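Local coordinates for protein chitinase (Paenibacillus sp. FPU-7, PDB 5GZT) that probably hydrolyses internal beta-1,4 linkages between N-acetylglucosamine units of chitin and chitodextrins, as a multi-modular enzyme expressed at the bacterial cell surface, at residues D292-D297 with A990-G994; V656-T660 with A1103-G1107; V967-H973 with F996-L1002; S978-Q983 with A1020-W1026. All coordinates share one frame. Residues are numbered along the deposited sequence.

Contact 1 of 4, residues D292-D297 with A990-G994; sequences DERGVD and ALSPG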
loop_
_atom_site.group_PDB
_atom_site.type_symbol
_atom_site.label_atom_id
_atom_site.label_comp_id
_atom_site.label_asym_id
_atom_site.label_seq_id
_atom_site.Cartn_x
_atom_site.Cartn_y
_atom_site.Cartn_z
ATOM N N ASP B 292 -16.635 -11.753 -8.726
ATOM C CA ASP B 292 -16.889 -11.014 -7.443
ATOM C C ASP B 292 -17.816 -9.850 -7.746
ATOM O O ASP B 292 -17.670 -9.194 -8.795
ATOM C CB ASP B 292 -15.581 -10.499 -6.861
ATOM C CG ASP B 292 -15.781 -9.437 -5.828
ATOM O OD1 ASP B 292 -16.257 -9.743 -4.721
ATOM O OD2 ASP B 292 -15.464 -8.276 -6.150
ATOM N N GLU B 293 -18.728 -9.598 -6.822
ATOM C CA GLU B 293 -19.570 -8.411 -6.890
ATOM C C GLU B 293 -19.349 -7.331 -5.818
ATOM O O GLU B 293 -20.079 -6.334 -5.776
ATOM C CB GLU B 293 -21.016 -8.898 -6.889
ATOM C CG GLU B 293 -21.330 -9.492 -8.231
ATOM C CD GLU B 293 -22.677 -10.168 -8.314
ATOM O OE1 GLU B 293 -23.109 -10.824 -7.345
ATOM O OE2 GLU B 293 -23.276 -10.076 -9.407
ATOM N N ARG B 294 -18.391 -7.532 -4.916
ATOM C CA ARG B 294 -18.131 -6.519 -3.850
ATOM C C ARG B 294 -17.231 -5.420 -4.386
ATOM O O ARG B 294 -17.252 -4.290 -3.874
ATOM C CB ARG B 294 -17.529 -7.162 -2.590
ATOM C CG ARG B 294 -18.499 -8.148 -1.973
ATOM C CD ARG B 294 -18.097 -8.708 -0.597
ATOM N NE ARG B 294 -18.431 -7.772 0.499
ATOM C CZ ARG B 294 -17.567 -7.150 1.303
ATOM N NH1 ARG B 294 -16.262 -7.334 1.190
ATOM N NH2 ARG B 294 -18.018 -6.357 2.252
ATOM N N GLY B 295 -16.413 -5.764 -5.372
ATOM C CA GLY B 295 -15.554 -4.798 -6.057
ATOM C C GLY B 295 -14.169 -4.586 -5.417
ATOM O O GLY B 295 -13.897 -5.015 -4.261
ATOM N N VAL B 296 -13.301 -3.971 -6.212
ATOM C CA VAL B 296 -11.943 -3.577 -5.857
ATOM C C VAL B 296 -11.818 -2.180 -6.452
ATOM O O VAL B 296 -12.066 -1.969 -7.658
ATOM C CB VAL B 296 -10.875 -4.566 -6.409
ATOM C CG1 VAL B 296 -9.470 -4.244 -5.893
ATOM C CG2 VAL B 296 -11.170 -6.003 -6.040
ATOM N N ASP B 297 -11.561 -1.197 -5.599
ATOM C CA ASP B 297 -11.236 0.127 -6.049
ATOM C C ASP B 297 -9.774 0.336 -5.776
ATOM O O ASP B 297 -9.358 0.761 -4.689
ATOM C CB ASP B 297 -12.151 1.099 -5.348
ATOM C CG ASP B 297 -11.797 2.564 -5.616
ATOM O OD1 ASP B 297 -10.981 2.873 -6.529
ATOM O OD2 ASP B 297 -12.347 3.363 -4.839
ATOM N N ALA B 990 -21.217 -1.410 -6.824
ATOM C CA ALA B 990 -19.926 -1.826 -6.175
ATOM C C ALA B 990 -18.883 -2.100 -7.246
ATOM O O ALA B 990 -17.699 -1.864 -7.032
ATOM C CB ALA B 990 -20.141 -3.058 -5.222
ATOM N N LEU B 991 -19.344 -2.519 -8.429
ATOM C CA LEU B 991 -18.472 -2.725 -9.605
ATOM C C LEU B 991 -18.157 -1.507 -10.471
ATOM O O LEU B 991 -17.529 -1.673 -11.503
ATOM C CB LEU B 991 -19.016 -3.861 -10.470
ATOM C CG LEU B 991 -19.044 -5.204 -9.716
ATOM C CD1 LEU B 991 -19.512 -6.378 -10.601
ATOM C CD2 LEU B 991 -17.669 -5.522 -9.096
ATOM N N SER B 992 -18.511 -0.277 -10.059
ATOM C CA SER B 992 -18.088 0.863 -10.815
ATOM C C SER B 992 -17.800 2.015 -9.856
ATOM O O SER B 992 -18.582 2.996 -9.773
ATOM C CB SER B 992 -19.165 1.209 -11.882
ATOM O OG SER B 992 -18.639 2.201 -12.727
ATOM N N PRO B 993 -16.668 1.919 -9.137
ATOM C CA PRO B 993 -16.386 2.909 -8.164
ATOM C C PRO B 993 -16.427 4.348 -8.740
ATOM O O PRO B 993 -15.905 4.599 -9.793
ATOM C CB PRO B 993 -14.939 2.544 -7.674
ATOM C CG PRO B 993 -14.779 1.062 -8.032
ATOM C CD PRO B 993 -15.641 0.849 -9.193
ATOM N N GLY B 994 -17.014 5.287 -8.008
ATOM C CA GLY B 994 -16.981 6.701 -8.421
ATOM C C GLY B 994 -18.074 7.028 -9.467
ATOM O O GLY B 994 -18.194 8.179 -9.815
HETATM O O HOH W 1 -16.887 -0.990 -4.703
#
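Asp292 opens this meeting of two family 18 domains by shaping its own loop: OD1 accepts from Arg294 N at 3.1 Å, an Asx turn, and OD2 from Gly295 N at 2.8 Å. An aspartate suits the place because its short carboxylate can hold both amides. Glu293 brings its backbone O 3.3 Å from Ala990 CB and its aliphatic CG 4.3 Å from Leu991 CD1, while its charged tip leads away. The CA-to-CB bond of Arg294 points away; its guanidinium hydrogen-bonds Asp628 O and forms a salt bridge with Asp630. Arg294 O lies 3.4 Å from Ala990 CB, and water 1, held by Ala990 O at 2.6 Å, reaches Arg294 O weakly at 3.4 Å. Gly295 makes the close approach possible. Its CA is 3.8 Å from both Ala990 O and Leu991 CD2; a CB would clash with that oxygen, and phi/psi of 89/165° already calls for glycine. Val296 turns inward onto Trp289 and Leu354, and Asp297 lays CG 3.8 Å from Pro993 CB, its OD1 bonded to Thr299. The contact is therefore mostly van der Waals, with small or apolar residues on the facing loop. One side is the loop between strands 264-284 and 303-312 of the first family 18 barrel, the other the loop between strand 964-967 and helix 998-1007 of the second.

Contact 2 of 4, residues V656-T660 with A1103-G1107; sequences VYAGT and AKNQG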
loop_
_atom_site.group_PDB
_atom_site.type_symbol
_atom_site.label_atom_id
_atom_site.label_comp_id
_atom_site.label_asym_id
_atom_site.label_seq_id
_atom_site.Cartn_x
_atom_site.Cartn_y
_atom_site.Cartn_z
ATOM N N VAL B 656 -26.827 10.245 5.670
ATOM C CA VAL B 656 -28.063 10.118 6.370
ATOM C C VAL B 656 -28.608 8.679 6.205
ATOM O O VAL B 656 -28.573 8.088 5.137
ATOM C CB VAL B 656 -29.084 11.094 5.732
ATOM C CG1 VAL B 656 -30.468 10.884 6.386
ATOM C CG2 VAL B 656 -28.623 12.518 5.927
ATOM N N TYR B 657 -29.171 8.128 7.268
ATOM C CA TYR B 657 -29.757 6.820 7.187
ATOM C C TYR B 657 -31.275 6.958 7.424
ATOM O O TYR B 657 -32.067 6.283 6.776
ATOM C CB TYR B 657 -29.170 5.972 8.328
ATOM C CG TYR B 657 -29.770 4.590 8.399
ATOM C CD1 TYR B 657 -29.316 3.571 7.585
ATOM C CD2 TYR B 657 -30.710 4.324 9.310
ATOM C CE1 TYR B 657 -29.875 2.289 7.637
ATOM C CE2 TYR B 657 -31.318 3.116 9.363
ATOM C CZ TYR B 657 -30.886 2.100 8.552
ATOM O OH TYR B 657 -31.542 0.906 8.795
ATOM N N ALA B 658 -31.661 7.813 8.345
ATOM C CA ALA B 658 -33.057 8.155 8.623
ATOM C C ALA B 658 -33.187 9.681 8.673
ATOM O O ALA B 658 -32.727 10.312 9.608
ATOM C CB ALA B 658 -33.549 7.557 9.928
ATOM N N GLY B 659 -33.751 10.269 7.638
ATOM C CA GLY B 659 -33.760 11.730 7.524
ATOM C C GLY B 659 -35.110 12.406 7.478
ATOM O O GLY B 659 -35.174 13.678 7.241
ATOM N N THR B 660 -36.155 11.669 7.868
ATOM C CA THR B 660 -37.519 12.233 7.872
ATOM C C THR B 660 -38.280 11.939 9.161
ATOM O O THR B 660 -38.262 10.823 9.678
ATOM C CB THR B 660 -38.348 11.637 6.763
ATOM O OG1 THR B 660 -37.800 11.929 5.494
ATOM C CG2 THR B 660 -39.746 12.236 6.798
ATOM N N ALA B 1103 -35.992 8.636 -1.268
ATOM C CA ALA B 1103 -36.643 9.931 -0.936
ATOM C C ALA B 1103 -37.141 10.009 0.502
ATOM O O ALA B 1103 -36.869 10.971 1.222
ATOM C CB ALA B 1103 -37.766 10.188 -1.902
ATOM N N LYS B 1104 -37.857 8.999 0.936
ATOM C CA LYS B 1104 -38.395 8.953 2.301
ATOM C C LYS B 1104 -37.292 8.892 3.351
ATOM O O LYS B 1104 -37.343 9.652 4.309
ATOM C CB LYS B 1104 -39.266 7.727 2.487
ATOM C CG LYS B 1104 -40.625 7.851 1.829
ATOM C CD LYS B 1104 -41.200 6.521 1.439
ATOM C CE LYS B 1104 -41.558 5.714 2.640
ATOM N NZ LYS B 1104 -42.101 4.387 2.244
ATOM N N ASN B 1105 -36.286 8.041 3.127
ATOM C CA ASN B 1105 -35.236 7.826 4.129
ATOM C C ASN B 1105 -34.256 8.946 4.180
ATOM O O ASN B 1105 -33.585 9.096 5.199
ATOM C CB ASN B 1105 -34.444 6.541 3.820
ATOM C CG ASN B 1105 -35.298 5.275 4.040
ATOM O OD1 ASN B 1105 -36.205 5.281 4.828
ATOM N ND2 ASN B 1105 -34.960 4.204 3.370
ATOM N N GLN B 1106 -34.108 9.704 3.079
ATOM C CA GLN B 1106 -33.134 10.803 3.043
ATOM C C GLN B 1106 -33.742 12.159 3.344
ATOM O O GLN B 1106 -33.027 13.174 3.414
ATOM C CB GLN B 1106 -32.500 10.832 1.664
ATOM C CG GLN B 1106 -31.677 9.617 1.346
ATOM C CD GLN B 1106 -30.444 9.537 2.187
ATOM O OE1 GLN B 1106 -29.623 10.465 2.263
ATOM N NE2 GLN B 1106 -30.305 8.438 2.811
ATOM N N GLY B 1107 -35.063 12.218 3.518
ATOM C CA GLY B 1107 -35.702 13.511 3.805
ATOM C C GLY B 1107 -35.851 14.397 2.594
ATOM O O GLY B 1107 -35.885 15.615 2.723
HETATM O O HOH W 2 -26.972 9.848 2.721
HETATM O O HOH W 3 -39.193 12.630 2.657
#
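Three hydrogen bonds tie the loop 656-660 to the end of helix 1093-1106, and two of them use helix carbonyls. Gly659 N donates to Asn1105 O at 2.7 Å, and Thr660 OG1 donates to Lys1104 O at 2.6 Å, a short hydroxyl well suited to reach it. The third runs the other way: Gln1106 NE2 gives to Val656 O at 2.9 Å, while Arg1006 takes its OE1. Both carbonyls lie in the last turn, with no further regular turn to follow. Gly1107, with phi of 77° and two bonds back into that turn, closes the helix in a Schellman motif. Gly1107 CA also makes a CH···O contact with Gly659 O at 3.5 Å, where a CB would collide. Tyr657 and Ala658 form a classic beta bulge against Ile675, tying the loop to strand 668-678; through this loop the immunoglobulin-like module meets the second family 18 barrel. Water 2 joins Val656 N (3.0 Å) to Gln1106 OE1 (2.8 Å), and water 3 joins Thr660 OG1 to Ala1103 O, 3.2 Å from each. Val656 adds van der Waals contacts with polar atoms, its CB 3.6 Å from Gln1106 OE1 and its CG1 3.8 Å from Asn1105 O.

Contact 3 of 4, residues V967-H973 with F996-L1002; sequences VMTYDYH and FSADSVL
Phe996, extended at phi/psi -72/135 with chi1 m, begins the second segment opposite Tyr972 (chi1 m, -57°; chi2 -42°), their CA atoms 6.4 Å apart. Its CB sits over one face of the Tyr972 ring as a CH-pi contact, 3.6 Å from the centroid, while the two rings, 19° from parallel with centroids 5.4 Å apart, barely overlap. At the phenyl edge, Phe996 CD2 lies 4.3 Å from His973 NE2, which bonds to Asp995. Ser997, at phi/psi -148/172 and chi1 p, is the N-cap of helix 998-1007: Ser997 OG, also bonded to Thr988 OG1, accepts from Ser1000 N at 3.1 Å and Ser1000 OG from Ser997 N at 2.9 Å, a capping box. This helix links parallel strands 964-967 and 1015-1020, a TIM-barrel beta-alpha-beta crossover, and Met968-Asp971 is the Met-x-Tyr-Asp sequence familiar in family 18. Consecutive inverse gamma turns at Met968 and Thr969 (chi1 p, 46°) leave strand 964-967, and Asp971, at phi/psi 55/29, turns the chain before Tyr972. Ala998, small enough for close packing, brings its CA to 4.0 Å from Thr969 CG2 (CA to CA 5.3 Å). Val1001 (chi1 t) places CG1 3.9 Å from Val967 CG1 and CG2 4.1 Å from Tyr972 CE1. Leu1002 (m, t) extends CD2 to 3.7 Å from Val967 CG2, and its CG lies 4.2 Å from Thr969 CG2, whose hydroxyl turns to Gly1018 O.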
loop_
_atom_site.group_PDB
_atom_site.type_symbol
_atom_site.label_atom_id
_atom_site.label_comp_id
_atom_site.label_asym_id
_atom_site.label_seq_id
_atom_site.Cartn_x
_atom_site.Cartn_y
_atom_site.Cartn_z
ATOM N N VAL B 967 -34.283 16.917 -9.717
ATOM C CA VAL B 967 -32.977 16.588 -10.187
ATOM C C VAL B 967 -33.126 15.386 -11.150
ATOM O O VAL B 967 -33.758 14.333 -10.836
ATOM C CB VAL B 967 -31.993 16.205 -9.051
ATOM C CG1 VAL B 967 -30.544 16.023 -9.570
ATOM C CG2 VAL B 967 -32.036 17.259 -7.983
ATOM N N MET B 968 -32.523 15.563 -12.330
ATOM C CA MET B 968 -32.597 14.594 -13.424
ATOM C C MET B 968 -31.548 13.486 -13.160
ATOM O O MET B 968 -30.483 13.456 -13.775
ATOM C CB MET B 968 -32.398 15.345 -14.789
ATOM C CG MET B 968 -33.642 16.230 -15.078
ATOM S SD MET B 968 -33.483 17.093 -16.685
ATOM C CE MET B 968 -32.229 18.301 -16.413
ATOM N N THR B 969 -31.902 12.591 -12.238
ATOM C CA THR B 969 -31.027 11.508 -11.761
ATOM C C THR B 969 -31.235 10.342 -12.763
ATOM O O THR B 969 -31.857 9.277 -12.459
ATOM C CB THR B 969 -31.421 11.148 -10.308
ATOM O OG1 THR B 969 -32.842 11.029 -10.234
ATOM C CG2 THR B 969 -30.902 12.215 -9.331
ATOM N N TYR B 970 -30.808 10.617 -13.996
ATOM C CA TYR B 970 -30.965 9.708 -15.143
ATOM C C TYR B 970 -30.139 10.215 -16.318
ATOM O O TYR B 970 -29.426 11.196 -16.157
ATOM C CB TYR B 970 -32.414 9.381 -15.430
ATOM C CG TYR B 970 -33.336 10.570 -15.611
ATOM C CD1 TYR B 970 -33.197 11.445 -16.709
ATOM C CD2 TYR B 970 -34.373 10.784 -14.747
ATOM C CE1 TYR B 970 -34.093 12.515 -16.902
ATOM C CE2 TYR B 970 -35.232 11.863 -14.907
ATOM C CZ TYR B 970 -35.087 12.710 -15.962
ATOM O OH TYR B 970 -35.973 13.690 -16.042
ATOM N N ASP B 971 -30.105 9.513 -17.453
ATOM C CA ASP B 971 -29.209 9.851 -18.571
ATOM C C ASP B 971 -27.761 9.933 -18.207
ATOM O O ASP B 971 -26.997 10.679 -18.848
ATOM C CB ASP B 971 -29.562 11.205 -19.203
ATOM C CG ASP B 971 -30.966 11.284 -19.741
ATOM O OD1 ASP B 971 -31.503 10.286 -20.239
ATOM O OD2 ASP B 971 -31.580 12.394 -19.662
ATOM N N TYR B 972 -27.335 9.171 -17.199
ATOM C CA TYR B 972 -25.944 9.182 -16.797
ATOM C C TYR B 972 -24.946 8.627 -17.854
ATOM O O TYR B 972 -23.778 9.009 -17.882
ATOM C CB TYR B 972 -25.758 8.360 -15.519
ATOM C CG TYR B 972 -26.580 8.763 -14.290
ATOM C CD1 TYR B 972 -26.765 10.080 -13.926
ATOM C CD2 TYR B 972 -27.004 7.774 -13.395
ATOM C CE1 TYR B 972 -27.498 10.402 -12.804
ATOM C CE2 TYR B 972 -27.705 8.077 -12.265
ATOM C CZ TYR B 972 -27.909 9.428 -11.953
ATOM O OH TYR B 972 -28.615 9.739 -10.830
ATOM N N HIS B 973 -25.420 7.642 -18.603
ATOM C CA HIS B 973 -24.629 6.932 -19.581
ATOM C C HIS B 973 -25.546 6.629 -20.745
ATOM O O HIS B 973 -26.789 6.568 -20.568
ATOM C CB HIS B 973 -24.084 5.657 -18.964
ATOM C CG HIS B 973 -23.107 5.923 -17.891
ATOM N ND1 HIS B 973 -21.936 6.616 -18.110
ATOM C CD2 HIS B 973 -23.157 5.677 -16.568
ATOM C CE1 HIS B 973 -21.249 6.689 -16.984
ATOM N NE2 HIS B 973 -21.974 6.132 -16.029
ATOM N N PHE B 996 -21.949 7.446 -11.387
ATOM C CA PHE B 996 -23.178 8.223 -11.092
ATOM C C PHE B 996 -24.285 7.410 -10.536
ATOM O O PHE B 996 -24.582 6.321 -11.004
ATOM C CB PHE B 996 -23.753 8.844 -12.383
ATOM C CG PHE B 996 -22.967 9.984 -12.882
ATOM C CD1 PHE B 996 -23.158 11.256 -12.345
ATOM C CD2 PHE B 996 -22.010 9.820 -13.915
ATOM C CE1 PHE B 996 -22.389 12.342 -12.791
ATOM C CE2 PHE B 996 -21.265 10.908 -14.375
ATOM C CZ PHE B 996 -21.460 12.171 -13.815
ATOM N N SER B 997 -24.896 7.938 -9.502
ATOM C CA SER B 997 -26.182 7.428 -9.067
ATOM C C SER B 997 -26.996 8.545 -8.492
ATOM O O SER B 997 -26.455 9.586 -8.173
ATOM C CB SER B 997 -25.965 6.316 -8.008
ATOM O OG SER B 997 -25.252 6.811 -6.925
ATOM N N ALA B 998 -28.250 8.270 -8.206
ATOM C CA ALA B 998 -29.076 9.211 -7.460
ATOM C C ALA B 998 -28.393 9.580 -6.154
ATOM O O ALA B 998 -28.358 10.738 -5.771
ATOM C CB ALA B 998 -30.444 8.648 -7.184
ATOM N N ASP B 999 -27.891 8.572 -5.440
ATOM C CA ASP B 999 -27.205 8.750 -4.159
ATOM C C ASP B 999 -26.051 9.662 -4.324
ATOM O O ASP B 999 -25.923 10.641 -3.543
ATOM C CB ASP B 999 -26.782 7.348 -3.576
ATOM C CG ASP B 999 -26.116 7.451 -2.241
ATOM O OD1 ASP B 999 -26.663 8.130 -1.350
ATOM O OD2 ASP B 999 -24.982 6.946 -2.109
ATOM N N SER B 1000 -25.172 9.405 -5.301
ATOM C CA SER B 1000 -23.979 10.216 -5.446
ATOM C C SER B 1000 -24.340 11.631 -5.878
ATOM O O SER B 1000 -23.772 12.606 -5.322
ATOM C CB SER B 1000 -22.973 9.664 -6.459
ATOM O OG SER B 1000 -23.409 9.783 -7.793
ATOM N N VAL B 1001 -25.305 11.748 -6.774
ATOM C CA VAL B 1001 -25.708 13.113 -7.255
ATOM C C VAL B 1001 -26.372 13.961 -6.172
ATOM O O VAL B 1001 -26.003 15.122 -5.880
ATOM C CB VAL B 1001 -26.645 12.977 -8.465
ATOM C CG1 VAL B 1001 -27.148 14.337 -8.897
ATOM C CG2 VAL B 1001 -25.919 12.374 -9.597
ATOM N N LEU B 1002 -27.322 13.332 -5.494
ATOM C CA LEU B 1002 -28.067 14.050 -4.445
ATOM C C LEU B 1002 -27.226 14.298 -3.220
ATOM O O LEU B 1002 -27.380 15.373 -2.546
ATOM C CB LEU B 1002 -29.336 13.330 -4.167
ATOM C CG LEU B 1002 -30.255 13.257 -5.358
ATOM C CD1 LEU B 1002 -31.368 12.261 -5.090
ATOM C CD2 LEU B 1002 -30.844 14.612 -5.662
#

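Contact 4 of 4, residues S978-Q983 with A1020-W1026; sequences SKTAHQ and AFYARGW
The segments run nearly antiparallel, their end-to-end directions 163° apart, with Thr980 facing Trp1026 and Gln983 facing Arg1024, each CA pair at 6.8 Å. Segment 978-983 is an irregular, largely extended loop; 1024-1026 is a strand. Trp1026 takes chi1 m with chi2 -99°, which sets one face of its six-membered ring against Thr980 CA, 3.8 Å from the centroid and 7° off the normal, a CH-pi contact. Thr980 is p, so CG2 reaches Trp1026 CE3 at 3.7 Å while OG1 bonds to Gly1035. Ala981 O approaches the ring edge, 3.6 Å from Trp1026 CH2, and the broad indole spans the loop, its NE1 held by Glu977. Gln983, with chi1 p and chi2 near 114°, between wells, points NE2 at Tyr1022 O (3.0 Å, a weak hydrogen bond) and OE1 at Asp971 N; an amide fits because it both donates and accepts. Tyr1022 (p, chi2 -86°) and Arg1024 (m, t, t, chi4 -75°) send OH and NE to Asp971, and Arg1024 CD passes 4.1 Å from Gln983 OE1. Strand 1024-1026 edges a four-stranded antiparallel sheet inserted between barrel strands seven and eight, consistent with the insertion domain of many family 18 chitinases.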
loop_
_atom_site.group_PDB
_atom_site.type_symbol
_atom_site.label_atom_id
_atom_site.label_comp_id
_atom_site.label_asym_id
_atom_site.label_seq_id
_atom_site.Cartn_x
_atom_site.Cartn_y
_atom_site.Cartn_z
ATOM N N SER B 978 -18.949 4.089 -25.345
ATOM C CA SER B 978 -18.850 2.736 -25.900
ATOM C C SER B 978 -18.942 1.646 -24.854
ATOM O O SER B 978 -19.100 0.499 -25.211
ATOM C CB SER B 978 -17.540 2.581 -26.666
ATOM O OG SER B 978 -16.434 2.848 -25.811
ATOM N N LYS B 979 -18.838 2.002 -23.576
ATOM C CA LYS B 979 -18.839 1.057 -22.498
ATOM C C LYS B 979 -20.198 1.088 -21.815
ATOM O O LYS B 979 -20.826 2.124 -21.713
ATOM C CB LYS B 979 -17.723 1.436 -21.547
ATOM C CG LYS B 979 -17.385 0.305 -20.608
ATOM C CD LYS B 979 -16.035 0.492 -19.910
ATOM C CE LYS B 979 -14.880 0.327 -20.902
ATOM N NZ LYS B 979 -13.562 0.043 -20.275
ATOM N N THR B 980 -20.695 -0.053 -21.384
ATOM C CA THR B 980 -22.036 -0.106 -20.835
ATOM C C THR B 980 -21.991 0.276 -19.321
ATOM O O THR B 980 -20.932 0.165 -18.649
ATOM C CB THR B 980 -22.668 -1.491 -20.983
ATOM O OG1 THR B 980 -21.984 -2.411 -20.109
ATOM C CG2 THR B 980 -22.624 -1.941 -22.451
ATOM N N ALA B 981 -23.170 0.636 -18.801
ATOM C CA ALA B 981 -23.330 1.086 -17.393
ATOM C C ALA B 981 -24.775 1.511 -17.132
ATOM O O ALA B 981 -25.635 1.461 -18.051
ATOM C CB ALA B 981 -22.329 2.202 -17.048
ATOM N N HIS B 982 -25.079 1.839 -15.853
ATOM C CA HIS B 982 -26.461 2.121 -15.485
ATOM C C HIS B 982 -26.716 3.619 -15.749
ATOM O O HIS B 982 -25.906 4.499 -15.289
ATOM C CB HIS B 982 -26.657 1.853 -14.037
ATOM C CG HIS B 982 -26.436 0.426 -13.647
ATOM N ND1 HIS B 982 -27.225 -0.606 -14.115
ATOM C CD2 HIS B 982 -25.566 -0.126 -12.761
ATOM C CE1 HIS B 982 -26.815 -1.741 -13.582
ATOM N NE2 HIS B 982 -25.839 -1.473 -12.729
ATOM N N GLN B 983 -27.741 3.870 -16.542
ATOM C CA GLN B 983 -28.130 5.269 -16.922
ATOM C C GLN B 983 -28.919 6.013 -15.837
ATOM O O GLN B 983 -28.944 7.238 -15.865
ATOM C CB GLN B 983 -28.908 5.316 -18.239
ATOM C CG GLN B 983 -30.321 4.715 -18.241
ATOM C CD GLN B 983 -31.462 5.720 -18.475
ATOM O OE1 GLN B 983 -31.303 6.988 -18.324
ATOM N NE2 GLN B 983 -32.634 5.169 -18.775
ATOM N N ALA B 1020 -36.924 7.741 -14.668
ATOM C CA ALA B 1020 -37.024 7.842 -16.136
ATOM C C ALA B 1020 -37.890 6.684 -16.614
ATOM O O ALA B 1020 -37.571 5.508 -16.345
ATOM C CB ALA B 1020 -35.668 7.696 -16.740
ATOM N N PHE B 1021 -38.913 6.986 -17.396
ATOM C CA PHE B 1021 -39.782 5.940 -17.959
ATOM C C PHE B 1021 -39.317 5.504 -19.381
ATOM O O PHE B 1021 -40.130 5.135 -20.232
ATOM C CB PHE B 1021 -41.206 6.413 -18.010
ATOM C CG PHE B 1021 -41.906 6.495 -16.670
ATOM C CD1 PHE B 1021 -41.247 6.349 -15.437
ATOM C CD2 PHE B 1021 -43.257 6.762 -16.648
ATOM C CE1 PHE B 1021 -41.952 6.493 -14.250
ATOM C CE2 PHE B 1021 -43.960 6.860 -15.452
ATOM C CZ PHE B 1021 -43.300 6.709 -14.260
ATOM N N TYR B 1022 -38.034 5.613 -19.640
ATOM C CA TYR B 1022 -37.460 5.219 -20.917
ATOM C C TYR B 1022 -36.109 4.639 -20.626
ATOM O O TYR B 1022 -35.483 4.943 -19.576
ATOM C CB TYR B 1022 -37.312 6.394 -21.916
ATOM C CG TYR B 1022 -36.422 7.536 -21.424
ATOM C CD1 TYR B 1022 -36.949 8.593 -20.619
ATOM C CD2 TYR B 1022 -35.086 7.581 -21.735
ATOM C CE1 TYR B 1022 -36.146 9.632 -20.143
ATOM C CE2 TYR B 1022 -34.273 8.620 -21.259
ATOM C CZ TYR B 1022 -34.812 9.637 -20.462
ATOM O OH TYR B 1022 -33.960 10.627 -20.037
ATOM N N ALA B 1023 -35.590 3.917 -21.624
ATOM C CA ALA B 1023 -34.275 3.290 -21.541
ATOM C C ALA B 1023 -33.210 3.909 -22.379
ATOM O O ALA B 1023 -33.456 4.689 -23.284
ATOM C CB ALA B 1023 -34.409 1.833 -21.931
ATOM N N ARG B 1024 -31.988 3.525 -22.074
ATOM C CA ARG B 1024 -30.830 3.725 -22.966
ATOM C C ARG B 1024 -30.130 2.391 -23.081
ATOM O O ARG B 1024 -30.490 1.447 -22.401
ATOM C CB ARG B 1024 -29.891 4.807 -22.455
ATOM C CG ARG B 1024 -30.527 6.202 -22.521
ATOM C CD ARG B 1024 -29.561 7.278 -22.027
ATOM N NE ARG B 1024 -30.233 8.568 -22.066
ATOM C CZ ARG B 1024 -30.479 9.275 -23.182
ATOM N NH1 ARG B 1024 -30.011 8.908 -24.374
ATOM N NH2 ARG B 1024 -31.171 10.400 -23.099
ATOM N N GLY B 1025 -29.194 2.268 -24.002
ATOM C CA GLY B 1025 -28.658 0.930 -24.308
ATOM C C GLY B 1025 -27.503 0.943 -25.297
ATOM O O GLY B 1025 -27.120 2.011 -25.757
ATOM N N TRP B 1026 -26.879 -0.231 -25.527
ATOM C CA TRP B 1026 -25.772 -0.362 -26.471
ATOM C C TRP B 1026 -25.933 -1.678 -27.247
ATOM O O TRP B 1026 -26.504 -2.636 -26.732
ATOM C CB TRP B 1026 -24.390 -0.373 -25.778
ATOM C CG TRP B 1026 -23.999 0.851 -25.101
ATOM C CD1 TRP B 1026 -23.171 1.854 -25.557
ATOM C CD2 TRP B 1026 -24.418 1.230 -23.801
ATOM N NE1 TRP B 1026 -23.074 2.854 -24.594
ATOM C CE2 TRP B 1026 -23.840 2.491 -23.516
ATOM C CE3 TRP B 1026 -25.275 0.643 -22.868
ATOM C CZ2 TRP B 1026 -24.085 3.167 -22.328
ATOM C CZ3 TRP B 1026 -25.514 1.313 -21.678
ATOM C CH2 TRP B 1026 -24.905 2.558 -21.416
#

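All four contacts involve the second family 18 barrel: 3 and 4 lie within it, 1 joins it to the first barrel and 2 to the immunoglobulin-like module. Contacts 3 and 4 are closest, 12 Å between centres, and touch through Asp971, whose OD1 takes Tyr1022 OH at 2.5 Å, probably a hydrogen bond, and Arg1024 NE at 2.8 Å, a salt bridge. Along the chain 292-297 and 656-660 come first; the loop between strand 964-967 and helix 998-1007 supplies 967-973, 978-983 and 990-994, leading into 996-1002; 1020-1026 and then 1103-1107 follow. That loop thus serves barrel core, inserted sheet and inter-domain face. Contacts 1 and 2, about 25 Å apart between centres, hold this barrel against two modules.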